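Local atomic coordinates of leucyl-trna synthetase (Plasmodium falciparum, PDB entry 5FOC), a protein that joins leucine to its cognate tRNA at the expense of ATP and probably deacylates mischarged tRNA in its editing domain, the part crystallised here. Residues Q336-I341 and K351-R356; P130-G135 and S296-P301; I240-T245 and E281-K286. The protein carries 2 engineered substitutions. All blocks are in the same frame, centred on the assembly; numbering follows the deposited sequence. Where two conformers were deposited one is given.

Contact 1: residues Q336-I341 and K351-R356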
ATOM      1  N   GLN A 336      -9.222 -20.149  -3.969  1.00 23.92           N
ATOM      2  CA  GLN A 336      -9.402 -19.198  -5.078  1.00 24.64           C
ATOM      3  C   GLN A 336      -8.450 -19.436  -6.269  1.00 22.31           C
ATOM      4  O   GLN A 336      -8.858 -19.383  -7.429  1.00 25.53           O
ATOM      5  CB  GLN A 336      -9.221 -17.773  -4.560  1.00 23.97           C
ATOM      6  CG  GLN A 336     -10.329 -17.327  -3.616  1.00 21.73           C
ATOM      7  CD  GLN A 336     -10.075 -15.921  -3.107  1.00 23.04           C
ATOM      8  OE1 GLN A 336      -8.951 -15.395  -3.230  1.00 25.44           O
ATOM      9  NE2 GLN A 336     -11.107 -15.304  -2.517  1.00 25.47           N
ATOM     10  N   TYR A 337      -7.185 -19.790  -5.974  1.00 22.68           N
ATOM     11  CA  TYR A 337      -6.191 -19.896  -7.022  1.00 22.97           C
ATOM     12  C   TYR A 337      -6.568 -21.104  -7.873  1.00 24.28           C
ATOM     13  O   TYR A 337      -6.675 -21.006  -9.095  1.00 25.64           O
ATOM     14  CB  TYR A 337      -4.788 -20.037  -6.409  1.00 23.08           C
ATOM     15  CG  TYR A 337      -3.633 -20.187  -7.385  1.00 25.82           C
ATOM     16  CD1 TYR A 337      -3.410 -19.279  -8.415  1.00 29.06           C
ATOM     17  CD2 TYR A 337      -2.736 -21.245  -7.246  1.00 29.22           C
ATOM     18  CE1 TYR A 337      -2.333 -19.409  -9.269  1.00 26.75           C
ATOM     19  CE2 TYR A 337      -1.654 -21.406  -8.108  1.00 39.78           C
ATOM     20  CZ  TYR A 337      -1.439 -20.486  -9.118  1.00 33.23           C
ATOM     21  OH  TYR A 337      -0.408 -20.618 -10.002  1.00 41.43           O
ATOM     22  N   PHE A 338      -6.789 -22.256  -7.221  1.00 24.74           N
ATOM     23  CA  PHE A 338      -7.089 -23.442  -8.002  1.00 25.46           C
ATOM     24  C   PHE A 338      -8.518 -23.602  -8.515  1.00 27.70           C
ATOM     25  O   PHE A 338      -8.734 -24.377  -9.450  1.00 30.10           O
ATOM     26  CB  PHE A 338      -6.687 -24.692  -7.209  1.00 24.08           C
ATOM     27  CG  PHE A 338      -5.186 -24.868  -7.079  1.00 27.24           C
ATOM     28  CD1 PHE A 338      -4.434 -25.238  -8.169  1.00 29.48           C
ATOM     29  CD2 PHE A 338      -4.531 -24.633  -5.881  1.00 29.18           C
ATOM     30  CE1 PHE A 338      -3.058 -25.407  -8.075  1.00 32.01           C
ATOM     31  CE2 PHE A 338      -3.146 -24.790  -5.771  1.00 30.82           C
ATOM     32  CZ  PHE A 338      -2.413 -25.161  -6.887  1.00 30.44           C
ATOM     33  N   GLU A 339      -9.495 -22.893  -7.937  1.00 23.97           N
ATOM     34  CA  GLU A 339     -10.868 -23.179  -8.225  1.00 24.42           C
ATOM     35  C   GLU A 339     -11.656 -21.938  -8.607  1.00 24.31           C
ATOM     36  O   GLU A 339     -12.749 -22.066  -9.100  1.00 26.85           O
ATOM     37  CB  GLU A 339     -11.547 -23.844  -7.026  1.00 25.05           C
ATOM     38  CG  GLU A 339     -10.958 -25.178  -6.664  1.00 27.32           C
ATOM     39  CD  GLU A 339     -11.593 -25.775  -5.426  1.00 39.68           C
ATOM     40  OE1 GLU A 339     -12.818 -25.685  -5.262  1.00 44.45           O
ATOM     41  OE2 GLU A 339     -10.858 -26.330  -4.586  1.00 54.15           O
ATOM     42  N   GLY A 340     -11.045 -20.778  -8.441  1.00 24.88           N
ATOM     43  CA  GLY A 340     -11.818 -19.531  -8.605  1.00 22.73           C
ATOM     44  C   GLY A 340     -12.050 -19.221 -10.075  1.00 23.55           C
ATOM     45  O   GLY A 340     -11.223 -19.593 -10.936  1.00 24.31           O
ATOM     46  N   ILE A 341     -13.152 -18.494 -10.347  1.00 23.07           N
ATOM     47  CA  ILE A 341     -13.458 -17.962 -11.677  1.00 22.77           C
ATOM     48  C   ILE A 341     -13.535 -16.444 -11.514  1.00 21.02           C
ATOM     49  O   ILE A 341     -14.186 -15.954 -10.592  1.00 25.97           O
ATOM     50  CB  ILE A 341     -14.797 -18.501 -12.226  1.00 25.25           C
ATOM     51  CG1 ILE A 341     -14.748 -20.040 -12.300  1.00 27.72           C
ATOM     52  CG2 ILE A 341     -15.111 -17.922 -13.600  1.00 26.45           C
ATOM     53  CD1 ILE A 341     -16.097 -20.706 -12.417  1.00 36.95           C
ATOM     54  N   LYS A 351     -10.336 -18.525 -15.554  1.00 25.94           N
ATOM     55  CA  LYS A 351     -10.030 -19.062 -14.281  1.00 21.81           C
ATOM     56  C   LYS A 351      -9.006 -18.199 -13.554  1.00 23.76           C
ATOM     57  O   LYS A 351      -8.052 -17.710 -14.157  1.00 26.25           O
ATOM     58  CB  LYS A 351      -9.434 -20.465 -14.510  1.00 22.32           C
ATOM     59  CG  LYS A 351     -10.466 -21.432 -15.104  1.00 28.85           C
ATOM     60  CD  LYS A 351     -11.507 -21.918 -14.095  1.00 30.42           C
ATOM     61  CE  LYS A 351     -11.109 -23.231 -13.416  1.00 39.76           C
ATOM     62  NZ  LYS A 351     -10.061 -23.052 -12.371  1.00 42.71           N
ATOM     63  N   THR A 352      -9.188 -18.064 -12.253  1.00 21.85           N
ATOM     64  CA  THR A 352      -8.265 -17.324 -11.415  1.00 20.67           C
ATOM     65  C   THR A 352      -6.835 -17.845 -11.567  1.00 20.30           C
ATOM     66  O   THR A 352      -5.870 -17.096 -11.568  1.00 23.99           O
ATOM     67  CB  THR A 352      -8.744 -17.389  -9.962  1.00 21.37           C
ATOM     68  OG1 THR A 352     -10.107 -16.899  -9.868  1.00 24.43           O
ATOM     69  CG2 THR A 352      -7.864 -16.637  -9.050  1.00 22.54           C
ATOM     70  N   PHE A 353      -6.718 -19.157 -11.717  1.00 24.14           N
ATOM     71  CA  PHE A 353      -5.390 -19.722 -11.892  1.00 23.88           C
ATOM     72  C   PHE A 353      -4.594 -19.087 -13.033  1.00 24.35           C
ATOM     73  O   PHE A 353      -3.411 -18.754 -12.853  1.00 28.40           O
ATOM     74  CB  PHE A 353      -5.544 -21.205 -12.109  1.00 20.95           C
ATOM     75  CG  PHE A 353      -4.232 -21.932 -12.206  1.00 26.33           C
ATOM     76  CD1 PHE A 353      -3.575 -22.354 -11.062  1.00 28.47           C
ATOM     77  CD2 PHE A 353      -3.640 -22.137 -13.435  1.00 26.13           C
ATOM     78  CE1 PHE A 353      -2.359 -23.067 -11.173  1.00 29.58           C
ATOM     79  CE2 PHE A 353      -2.439 -22.829 -13.534  1.00 29.37           C
ATOM     80  CZ  PHE A 353      -1.781 -23.246 -12.398  1.00 30.22           C
ATOM     81  N   ASN A 354      -5.266 -18.876 -14.176  1.00 24.43           N
ATOM     82  CA  ASN A 354      -4.647 -18.262 -15.338  1.00 25.55           C
ATOM     83  C   ASN A 354      -4.518 -16.715 -15.135  1.00 23.55           C
ATOM     84  O   ASN A 354      -3.489 -16.084 -15.484  1.00 30.80           O
ATOM     85  CB  ASN A 354      -5.453 -18.626 -16.610  1.00 25.68           C
ATOM     86  CG  ASN A 354      -5.555 -20.151 -16.864  1.00 26.09           C
ATOM     87  OD1 ASN A 354      -6.674 -20.715 -16.961  1.00 33.38           O
ATOM     88  ND2 ASN A 354      -4.431 -20.804 -16.979  1.00 32.48           N
ATOM     89  N   CYS A 355      -5.550 -16.115 -14.543  1.00 22.60           N
ATOM     90  CA  CYS A 355      -5.631 -14.667 -14.413  0.50 21.38           C
ATOM     91  C   CYS A 355      -4.534 -14.076 -13.533  1.00 24.55           C
ATOM     92  O   CYS A 355      -4.043 -12.966 -13.777  1.00 27.38           O
ATOM     93  CB  CYS A 355      -6.969 -14.305 -13.810  0.50 18.40           C
ATOM     94  SG  CYS A 355      -7.197 -12.527 -13.739  0.50 22.82           S
ATOM     95  N   ARG A 356      -4.193 -14.814 -12.468  1.00 23.75           N
ATOM     96  CA  ARG A 356      -3.045 -14.491 -11.596  1.00 29.40           C
ATOM     97  C   ARG A 356      -1.806 -14.081 -12.420  1.00 30.48           C
ATOM     98  O   ARG A 356      -1.144 -13.065 -12.149  1.00 30.96           O
ATOM     99  CB  ARG A 356      -2.711 -15.733 -10.781  1.00 31.59           C
ATOM    100  CG  ARG A 356      -1.414 -15.688  -9.980  1.00 34.07           C
ATOM    101  CD  ARG A 356      -1.458 -14.618  -8.928  1.00 30.47           C
ATOM    102  NE  ARG A 356      -2.665 -14.734  -8.108  1.00 32.08           N
ATOM    103  CZ  ARG A 356      -2.850 -15.572  -7.093  1.00 27.65           C
ATOM    104  NH1 ARG A 356      -1.897 -16.466  -6.730  1.00 37.64           N
ATOM    105  NH2 ARG A 356      -4.004 -15.549  -6.433  1.00 34.34           N
TER
HETATM  106  O   HOH W   1      -8.889 -20.996 -11.019  1.00 26.27           O

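Contact 2: residues P130-G135 and S296-P301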
ATOM      1  N   PRO A 130      -2.941 -10.178  -7.206  1.00 19.32           N
ATOM      2  CA  PRO A 130      -3.100  -8.976  -8.070  1.00 19.96           C
ATOM      3  C   PRO A 130      -4.361  -8.943  -8.889  1.00 19.99           C
ATOM      4  O   PRO A 130      -4.843  -7.823  -9.172  1.00 23.04           O
ATOM      5  CB  PRO A 130      -1.882  -8.979  -8.983  1.00 19.95           C
ATOM      6  CG  PRO A 130      -1.394 -10.444  -8.922  1.00 20.43           C
ATOM      7  CD  PRO A 130      -1.714 -10.933  -7.550  1.00 20.35           C
ATOM      8  N   GLU A 131      -4.935 -10.089  -9.217  1.00 22.59           N
ATOM      9  CA  GLU A 131      -6.174 -10.213  -9.986  1.00 19.13           C
ATOM     10  C   GLU A 131      -7.398  -9.583  -9.271  1.00 19.18           C
ATOM     11  O   GLU A 131      -8.465  -9.487  -9.876  1.00 24.33           O
ATOM     12  CB  GLU A 131      -6.452 -11.684 -10.386  1.00 19.70           C
ATOM     13  CG  GLU A 131      -6.813 -12.633  -9.243  1.00 21.08           C
ATOM     14  CD  GLU A 131      -5.651 -13.059  -8.314  1.00 22.09           C
ATOM     15  OE1 GLU A 131      -4.458 -12.740  -8.579  1.00 23.61           O
ATOM     16  OE2 GLU A 131      -5.953 -13.729  -7.292  1.00 28.05           O
ATOM     17  N   THR A 132      -7.269  -9.333  -7.977  1.00 18.74           N
ATOM     18  CA  THR A 132      -8.331  -8.733  -7.157  1.00 19.24           C
ATOM     19  C   THR A 132      -8.202  -7.212  -7.086  1.00 21.04           C
ATOM     20  O   THR A 132      -9.056  -6.613  -6.449  1.00 22.03           O
ATOM     21  CB  THR A 132      -8.313  -9.323  -5.706  1.00 20.51           C
ATOM     22  OG1 THR A 132      -7.158  -8.878  -4.968  1.00 22.54           O
ATOM     23  CG2 THR A 132      -8.372 -10.920  -5.748  1.00 22.35           C
ATOM     24  N   ALA A 133      -7.210  -6.611  -7.716  1.00 20.31           N
ATOM     25  CA  ALA A 133      -6.947  -5.172  -7.537  1.00 18.50           C
ATOM     26  C   ALA A 133      -8.146  -4.313  -7.967  1.00 17.98           C
ATOM     27  O   ALA A 133      -8.346  -3.173  -7.417  1.00 19.61           O
ATOM     28  CB  ALA A 133      -5.723  -4.742  -8.288  1.00 22.10           C
ATOM     29  N   TYR A 134      -8.912  -4.774  -8.945  1.00 19.06           N
ATOM     30  CA  TYR A 134     -10.130  -3.937  -9.362  1.00 18.16           C
ATOM     31  C   TYR A 134     -11.054  -3.716  -8.185  1.00 19.49           C
ATOM     32  O   TYR A 134     -11.740  -2.630  -8.145  1.00 22.76           O
ATOM     33  CB  TYR A 134     -10.874  -4.632 -10.491  1.00 19.58           C
ATOM     34  CG  TYR A 134     -12.149  -4.010 -10.993  1.00 19.30           C
ATOM     35  CD1 TYR A 134     -12.079  -2.884 -11.789  1.00 21.62           C
ATOM     36  CD2 TYR A 134     -13.357  -4.604 -10.784  1.00 20.80           C
ATOM     37  CE1 TYR A 134     -13.240  -2.321 -12.333  1.00 20.50           C
ATOM     38  CE2 TYR A 134     -14.540  -4.051 -11.302  1.00 22.42           C
ATOM     39  CZ  TYR A 134     -14.436  -2.931 -12.091  1.00 21.73           C
ATOM     40  OH  TYR A 134     -15.549  -2.365 -12.618  1.00 26.31           O
ATOM     41  N   GLY A 135     -11.165  -4.663  -7.257  1.00 21.75           N
ATOM     42  CA  GLY A 135     -12.044  -4.558  -6.097  1.00 20.02           C
ATOM     43  C   GLY A 135     -11.523  -3.792  -4.906  1.00 19.52           C
ATOM     44  O   GLY A 135     -12.144  -3.825  -3.869  1.00 21.58           O
ATOM     45  N   SER A 296     -16.496  -7.683  -5.919  1.00 24.06           N
ATOM     46  CA  SER A 296     -15.887  -9.045  -5.855  1.00 21.81           C
ATOM     47  C   SER A 296     -15.385  -9.435  -7.238  1.00 22.45           C
ATOM     48  O   SER A 296     -16.090  -9.296  -8.262  1.00 24.17           O
ATOM     49  CB  SER A 296     -16.909 -10.042  -5.353  1.00 20.73           C
ATOM     50  OG  SER A 296     -16.283 -11.308  -5.118  1.00 24.50           O
ATOM     51  N   CYS A 297     -14.132  -9.888  -7.269  1.00 21.19           N
ATOM     52  CA  CYS A 297     -13.439 -10.269  -8.502  1.00 19.19           C
ATOM     53  C   CYS A 297     -13.419 -11.789  -8.760  1.00 18.65           C
ATOM     54  O   CYS A 297     -13.136 -12.170  -9.874  1.00 22.27           O
ATOM     55  CB  CYS A 297     -11.981  -9.754  -8.493  1.00 19.84           C
ATOM     56  SG  CYS A 297     -11.939  -7.935  -8.418  1.00 22.92           S
ATOM     57  N   ILE A 298     -13.828 -12.554  -7.757  1.00 21.27           N
ATOM     58  CA  ILE A 298     -13.609 -14.028  -7.777  1.00 21.12           C
ATOM     59  C   ILE A 298     -14.851 -14.732  -7.245  1.00 22.20           C
ATOM     60  O   ILE A 298     -15.289 -14.463  -6.126  1.00 25.19           O
ATOM     61  CB  ILE A 298     -12.385 -14.482  -6.938  1.00 20.81           C
ATOM     62  CG1 ILE A 298     -11.084 -13.876  -7.469  1.00 22.33           C
ATOM     63  CG2 ILE A 298     -12.216 -16.029  -7.019  1.00 21.77           C
ATOM     64  CD1 ILE A 298      -9.885 -14.021  -6.566  1.00 25.70           C
ATOM     65  N   GLU A 299     -15.354 -15.693  -8.020  1.00 21.82           N
ATOM     66  CA  GLU A 299     -16.430 -16.549  -7.562  1.00 22.79           C
ATOM     67  C   GLU A 299     -15.907 -17.991  -7.398  1.00 23.86           C
ATOM     68  O   GLU A 299     -15.043 -18.449  -8.147  1.00 26.26           O
ATOM     69  CB  GLU A 299     -17.630 -16.524  -8.485  1.00 29.83           C
ATOM     70  CG  GLU A 299     -17.433 -17.036  -9.892  1.00 33.38           C
ATOM     71  CD  GLU A 299     -18.750 -17.222 -10.618  1.00 41.28           C
ATOM     72  OE1 GLU A 299     -19.805 -16.831 -10.070  1.00 52.21           O
ATOM     73  OE2 GLU A 299     -18.730 -17.739 -11.748  1.00 50.59           O
ATOM     74  N   LEU A 300     -16.408 -18.669  -6.387  1.00 25.18           N
ATOM     75  CA  LEU A 300     -16.047 -20.061  -6.165  1.00 25.57           C
ATOM     76  C   LEU A 300     -17.287 -20.851  -6.510  1.00 26.75           C
ATOM     77  O   LEU A 300     -18.409 -20.426  -6.176  1.00 29.72           O
ATOM     78  CB  LEU A 300     -15.611 -20.318  -4.729  1.00 28.80           C
ATOM     79  CG  LEU A 300     -14.156 -19.919  -4.434  1.00 27.88           C
ATOM     80  CD1 LEU A 300     -13.875 -20.037  -2.963  1.00 29.35           C
ATOM     81  CD2 LEU A 300     -13.204 -20.781  -5.236  1.00 27.01           C
ATOM     82  N   PRO A 301     -17.101 -21.972  -7.220  1.00 31.31           N
ATOM     83  CA  PRO A 301     -18.249 -22.827  -7.534  1.00 31.75           C
ATOM     84  C   PRO A 301     -19.001 -23.225  -6.258  1.00 33.27           C
ATOM     85  O   PRO A 301     -18.382 -23.448  -5.228  1.00 42.16           O
ATOM     86  CB  PRO A 301     -17.597 -24.054  -8.198  1.00 32.46           C
ATOM     87  CG  PRO A 301     -16.262 -23.588  -8.644  1.00 36.99           C
ATOM     88  CD  PRO A 301     -15.826 -22.589  -7.629  1.00 31.41           C
TER

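Contact 3: residues I240-T245 and E281-K286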
ATOM      1  N   ILE A 240      -6.873   5.438   3.456  1.00 19.20           N
ATOM      2  CA  ILE A 240      -5.913   4.645   4.265  1.00 18.76           C
ATOM      3  C   ILE A 240      -6.564   4.298   5.597  1.00 19.92           C
ATOM      4  O   ILE A 240      -6.966   5.194   6.360  1.00 21.42           O
ATOM      5  CB  ILE A 240      -4.575   5.328   4.458  1.00 18.49           C
ATOM      6  CG1 ILE A 240      -3.911   5.499   3.119  1.00 20.53           C
ATOM      7  CG2 ILE A 240      -3.666   4.487   5.370  1.00 18.03           C
ATOM      8  CD1 ILE A 240      -2.591   6.219   3.078  1.00 20.25           C
ATOM      9  N   LEU A 241      -6.588   2.998   5.949  1.00 20.02           N
ATOM     10  CA  LEU A 241      -7.123   2.519   7.186  1.00 18.85           C
ATOM     11  C   LEU A 241      -6.077   1.732   7.990  1.00 20.07           C
ATOM     12  O   LEU A 241      -5.182   1.192   7.373  1.00 21.03           O
ATOM     13  CB  LEU A 241      -8.309   1.605   6.941  1.00 20.00           C
ATOM     14  CG  LEU A 241      -9.571   2.114   6.244  1.00 18.49           C
ATOM     15  CD1 LEU A 241     -10.587   0.997   6.175  1.00 23.23           C
ATOM     16  CD2 LEU A 241     -10.136   3.274   7.028  1.00 21.24           C
ATOM     17  N   PRO A 242      -6.205   1.706   9.305  1.00 18.34           N
ATOM     18  CA  PRO A 242      -5.215   1.002  10.136  1.00 19.35           C
ATOM     19  C   PRO A 242      -5.470  -0.499  10.259  1.00 21.23           C
ATOM     20  O   PRO A 242      -6.567  -0.926  10.530  1.00 22.30           O
ATOM     21  CB  PRO A 242      -5.355   1.684  11.477  1.00 22.35           C
ATOM     22  CG  PRO A 242      -6.811   2.021  11.546  1.00 22.31           C
ATOM     23  CD  PRO A 242      -7.176   2.448  10.144  1.00 21.49           C
ATOM     24  N   MET A 243      -4.385  -1.283  10.079  1.00 20.02           N
ATOM     25  CA  MET A 243      -4.434  -2.736  10.264  1.00 21.10           C
ATOM     26  C   MET A 243      -3.190  -3.093  11.061  1.00 21.36           C
ATOM     27  O   MET A 243      -2.082  -3.060  10.532  1.00 23.58           O
ATOM     28  CB  MET A 243      -4.498  -3.429   8.926  1.00 19.83           C
ATOM     29  CG  MET A 243      -4.465  -4.971   8.993  1.00 21.08           C
ATOM     30  SD  MET A 243      -4.423  -5.768   7.363  1.00 26.19           S
ATOM     31  CE  MET A 243      -6.068  -6.417   7.181  1.00 30.36           C
ATOM     32  N   THR A 244      -3.383  -3.361  12.361  1.00 23.28           N
ATOM     33  CA  THR A 244      -2.253  -3.613  13.283  1.00 22.06           C
ATOM     34  C   THR A 244      -1.591  -4.949  13.088  1.00 24.34           C
ATOM     35  O   THR A 244      -0.531  -5.160  13.660  1.00 26.97           O
ATOM     36  CB  THR A 244      -2.670  -3.498  14.758  1.00 24.40           C
ATOM     37  OG1 THR A 244      -3.702  -4.462  15.071  1.00 27.72           O
ATOM     38  CG2 THR A 244      -3.141  -2.090  15.021  1.00 25.19           C
ATOM     39  N   THR A 245      -2.204  -5.835  12.305  1.00 23.34           N
ATOM     40  CA  THR A 245      -1.672  -7.219  12.097  1.00 21.82           C
ATOM     41  C   THR A 245      -0.689  -7.255  10.939  1.00 22.63           C
ATOM     42  O   THR A 245      -0.063  -8.277  10.707  1.00 27.54           O
ATOM     43  CB  THR A 245      -2.809  -8.187  11.761  1.00 24.84           C
ATOM     44  OG1 THR A 245      -3.626  -7.587  10.721  1.00 27.07           O
ATOM     45  CG2 THR A 245      -3.644  -8.440  12.965  1.00 29.28           C
ATOM     46  N   GLU A 281     -12.642   8.668  16.534  1.00 32.81           N
ATOM     47  CA  GLU A 281     -12.090   9.427  17.679  1.00 41.55           C
ATOM     48  C   GLU A 281     -10.568   9.426  17.593  1.00 37.11           C
ATOM     49  O   GLU A 281      -9.947  10.489  17.702  1.00 42.32           O
ATOM     50  CB  GLU A 281     -12.579   8.819  19.024  1.00 44.91           C
ATOM     51  CG  GLU A 281     -11.816   9.141  20.319  1.00 49.92           C
ATOM     52  CD  GLU A 281     -12.042  10.549  20.833  1.00 59.03           C
ATOM     53  OE1 GLU A 281     -13.054  10.813  21.550  1.00 54.73           O
ATOM     54  OE2 GLU A 281     -11.166  11.394  20.549  1.00 79.90           O
ATOM     55  N   LYS A 282      -9.982   8.240  17.384  1.00 35.41           N
ATOM     56  CA  LYS A 282      -8.525   8.059  17.448  1.00 36.49           C
ATOM     57  C   LYS A 282      -7.772   8.613  16.239  1.00 33.94           C
ATOM     58  O   LYS A 282      -6.678   9.154  16.394  1.00 34.48           O
ATOM     59  CB  LYS A 282      -8.178   6.561  17.621  1.00 35.99           C
ATOM     60  CG  LYS A 282      -6.689   6.267  17.783  1.00 38.97           C
ATOM     61  CD  LYS A 282      -6.465   4.869  18.334  1.00 46.85           C
ATOM     62  CE  LYS A 282      -4.999   4.452  18.307  1.00 52.41           C
ATOM     63  NZ  LYS A 282      -4.159   5.234  19.255  1.00 59.96           N
ATOM     64  N   TYR A 283      -8.338   8.430  15.041  1.00 29.95           N
ATOM     65  CA  TYR A 283      -7.675   8.795  13.781  1.00 28.08           C
ATOM     66  C   TYR A 283      -8.419   9.869  13.023  1.00 31.15           C
ATOM     67  O   TYR A 283      -9.570  10.228  13.353  1.00 36.43           O
ATOM     68  CB  TYR A 283      -7.568   7.577  12.874  1.00 25.03           C
ATOM     69  CG  TYR A 283      -6.791   6.403  13.470  1.00 24.96           C
ATOM     70  CD1 TYR A 283      -5.396   6.409  13.489  1.00 27.72           C
ATOM     71  CD2 TYR A 283      -7.454   5.303  14.008  1.00 24.62           C
ATOM     72  CE1 TYR A 283      -4.671   5.340  14.033  1.00 28.15           C
ATOM     73  CE2 TYR A 283      -6.732   4.203  14.556  1.00 23.33           C
ATOM     74  CZ  TYR A 283      -5.356   4.238  14.555  1.00 30.41           C
ATOM     75  OH  TYR A 283      -4.648   3.200  15.081  1.00 34.81           O
ATOM     76  N   ASN A 284      -7.791  10.377  11.976  1.00 30.96           N
ATOM     77  CA  ASN A 284      -8.453  11.387  11.138  1.00 34.33           C
ATOM     78  C   ASN A 284      -9.371  10.661  10.154  1.00 30.82           C
ATOM     79  O   ASN A 284      -9.105  10.645   8.925  1.00 35.03           O
ATOM     80  CB  ASN A 284      -7.416  12.259  10.422  1.00 40.87           C
ATOM     81  CG  ASN A 284      -6.553  13.075  11.384  1.00 46.30           C
ATOM     82  OD1 ASN A 284      -5.330  13.157  11.211  1.00 52.75           O
ATOM     83  ND2 ASN A 284      -7.171  13.675  12.398  1.00 48.94           N
ATOM     84  N   LEU A 285     -10.441  10.060  10.718  1.00 31.19           N
ATOM     85  CA  LEU A 285     -11.460   9.263   9.998  1.00 27.33           C
ATOM     86  C   LEU A 285     -12.862   9.743  10.348  1.00 28.86           C
ATOM     87  O   LEU A 285     -13.138  10.065  11.489  1.00 34.08           O
ATOM     88  CB  LEU A 285     -11.379   7.749  10.331  1.00 27.75           C
ATOM     89  CG  LEU A 285     -10.243   6.952   9.732  1.00 27.18           C
ATOM     90  CD1 LEU A 285     -10.271   5.549  10.340  1.00 28.54           C
ATOM     91  CD2 LEU A 285     -10.374   6.898   8.222  1.00 28.88           C
ATOM     92  N   LYS A 286     -13.743   9.745   9.350  1.00 31.85           N
ATOM     93  CA  LYS A 286     -15.155  10.056   9.547  1.00 36.58           C
ATOM     94  C   LYS A 286     -15.999   8.903   9.082  1.00 31.68           C
ATOM     95  O   LYS A 286     -15.623   8.225   8.119  1.00 32.83           O
ATOM     96  CB  LYS A 286     -15.551  11.347   8.818  1.00 42.63           C
ATOM     97  CG  LYS A 286     -14.752  12.573   9.257  1.00 47.80           C
ATOM     98  CD  LYS A 286     -14.410  13.511   8.102  1.00 50.82           C
ATOM     99  CE  LYS A 286     -13.350  12.930   7.167  1.00 57.22           C
ATOM    100  NZ  LYS A 286     -12.985  13.889   6.084  1.00 62.99           N
TER

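Contact 1: residues Q336-I341 and K351-R356
Tyr337 lies between Phe353 and Arg356 of the facing helix and touches each in a different way. Its CG, anti to the backbone N (chi1 179°), starts the ring out toward both. Phe353 CD1 comes over one face of the tyrosine ring, nearer the rim than the middle, 3.4 Å from Tyr337 CZ. The two ring planes are turned 37° against each other, so the rings meet obliquely. The Arg356 side chain crosses the tyrosine at about a right angle, yet its guanidinium plane is only 12° from the ring plane; Tyr337 CD1 sits over a guanidinium face, 3.6 Å from Arg356 NH1. The charged group is also engaged through NE in a salt bridge with Glu131. Phe338 completes the aromatic cluster, its CE1 3.9 Å from Phe353 CE1, with the two rings slid so far apart that they barely overlap. These rings cover the junction of two helices; the connecting loop leaves helix 325-339 at Gly340 and leads into helix 352-365 at its N-cap residue Lys351, and Ile341 and Lys351 form a single beta bridge. Across the mouth of this loop Thr352 N donates a nearly straight hydrogen bond of 2.9 Å to Gly340 O, coming from above the carbonyl plane. Thr352 CB presses on the carbonyl Gln336 O at 3.2 Å. One water is gripped by four bonds: it donates to Tyr337 O and, at 2.7 Å, to Gly340 O, and accepts from Phe353 N and from Lys351 NZ, which the bent lysine chain carries back to it.

Contact 2: residues P130-G135 and S296-P301
The 3-10 segment 130-135, where Thr132 and Tyr134 meet Cys297, begins within a Thr-Leu-Lys-Pro-Glu-Thr sequence that closes at Thr132 and probably corresponds to the threonine-rich motif of class I editing domains. Cys297 points toward this segment and puts its sulfur beside the backbone. SG lies 3.6 Å from Gly135 N and 3.7 Å from Thr132 O, alongside the 3.0 Å hydrogen bond that Gly135 N gives to Thr132 O. The same sulfur is 4.0 Å from Tyr134 CB and stands at the edge of the tyrosine ring, near its plane, while Cys297 CB rests near Glu131 O. The next residue makes the second apolar point: Ile298 extends CD1 to Thr132 CG2, 3.5 Å away, the two side chains crossing at a slant. Thr132 can offer its methyl because CG2 is anti to the carbonyl carbon, with OG1 between the backbone N and that carbon (chi1 70°), where it is hydrogen-bonded to Lys129 O. Ile298 CD1 also comes within 4.0 Å of Glu131 OE2, in a carboxylate paired with Arg356. Asp261 accepts from Cys297 N just before strand 298-299, and within the strand Glu299 pairs with Ile341. The whole is a 3-10 segment following strand 120-127, packed against Cys297 and Ile298 at the start of a short two-stranded antiparallel ribbon, consistent with the threonine-rich loop of a leucyl-tRNA synthetase editing domain.

Contact 3: residues I240-T245 and E281-K286
Pro242 is the bump that meets Tyr283: the CG corner of its ring approaches the tyrosine ring in an off-centre CH-pi contact, 4.2 Å from the ring centroid and 29° off the normal. The displacement is toward the outer half of the ring, with Pro242 CG 3.7 Å from Tyr283 CE2, while Pro242 CB reaches past CZ to lie 4.0 Å from Tyr283 OH. The pyrrolidine carbons therefore follow the phenol out to its hydroxyl end. The second bump is Leu241 CD2, which enters the fork of Leu285: it meets Leu285 CD2 at 3.8 Å and Leu285 CD1 at 4.0 Å, so that one leucine methyl nests against both prongs of the other. The two leucine side chains cross at about a right angle. Leu285 CD1 also lies 4.4 Å from Pro242 CD, a looser touch that joins the two halves of the interface. Tyr283 and Leu285 both point toward the strand, on either side of an inverse gamma turn centred on Asn284, with a weak 2.8 Å bond from Leu285 N to Tyr283 O. The contact is buried and carried mainly by apolar side chains. It lies where strand 238-242, hydrogen-bonded to strand 138-141, meets the end of helix 276-282; Tyr279 of that helix touches Pro242, Pro143 packs on both Pro242 and Tyr283, and helix 263-274 covers Leu241 through Leu269 and Ile272.

Contacts 1 and 2 form one continuous patch, their centres about 9 Å apart. The salt bridge, 2.7 Å from Arg356 NE to Glu131 OE1, ties helix 352-365 to the 3-10 segment 130-135, and a probable hydrogen bond of 2.8 Å from Glu299 N to Ile341 O joins strands 298-299 and 341-342. Cys355 SG packs on Glu131 CB. Contact 3 is separate: its centre is about 25 Å from that of contact 2 and about 32 Å from that of contact 1, with nearest atoms about 11 Å and 14 Å away. In sequence it is nested inside the loop that contact 2 closes. If, as is likely, 130-135 contains the end of the threonine-rich motif, contact 1 borders it through Arg356.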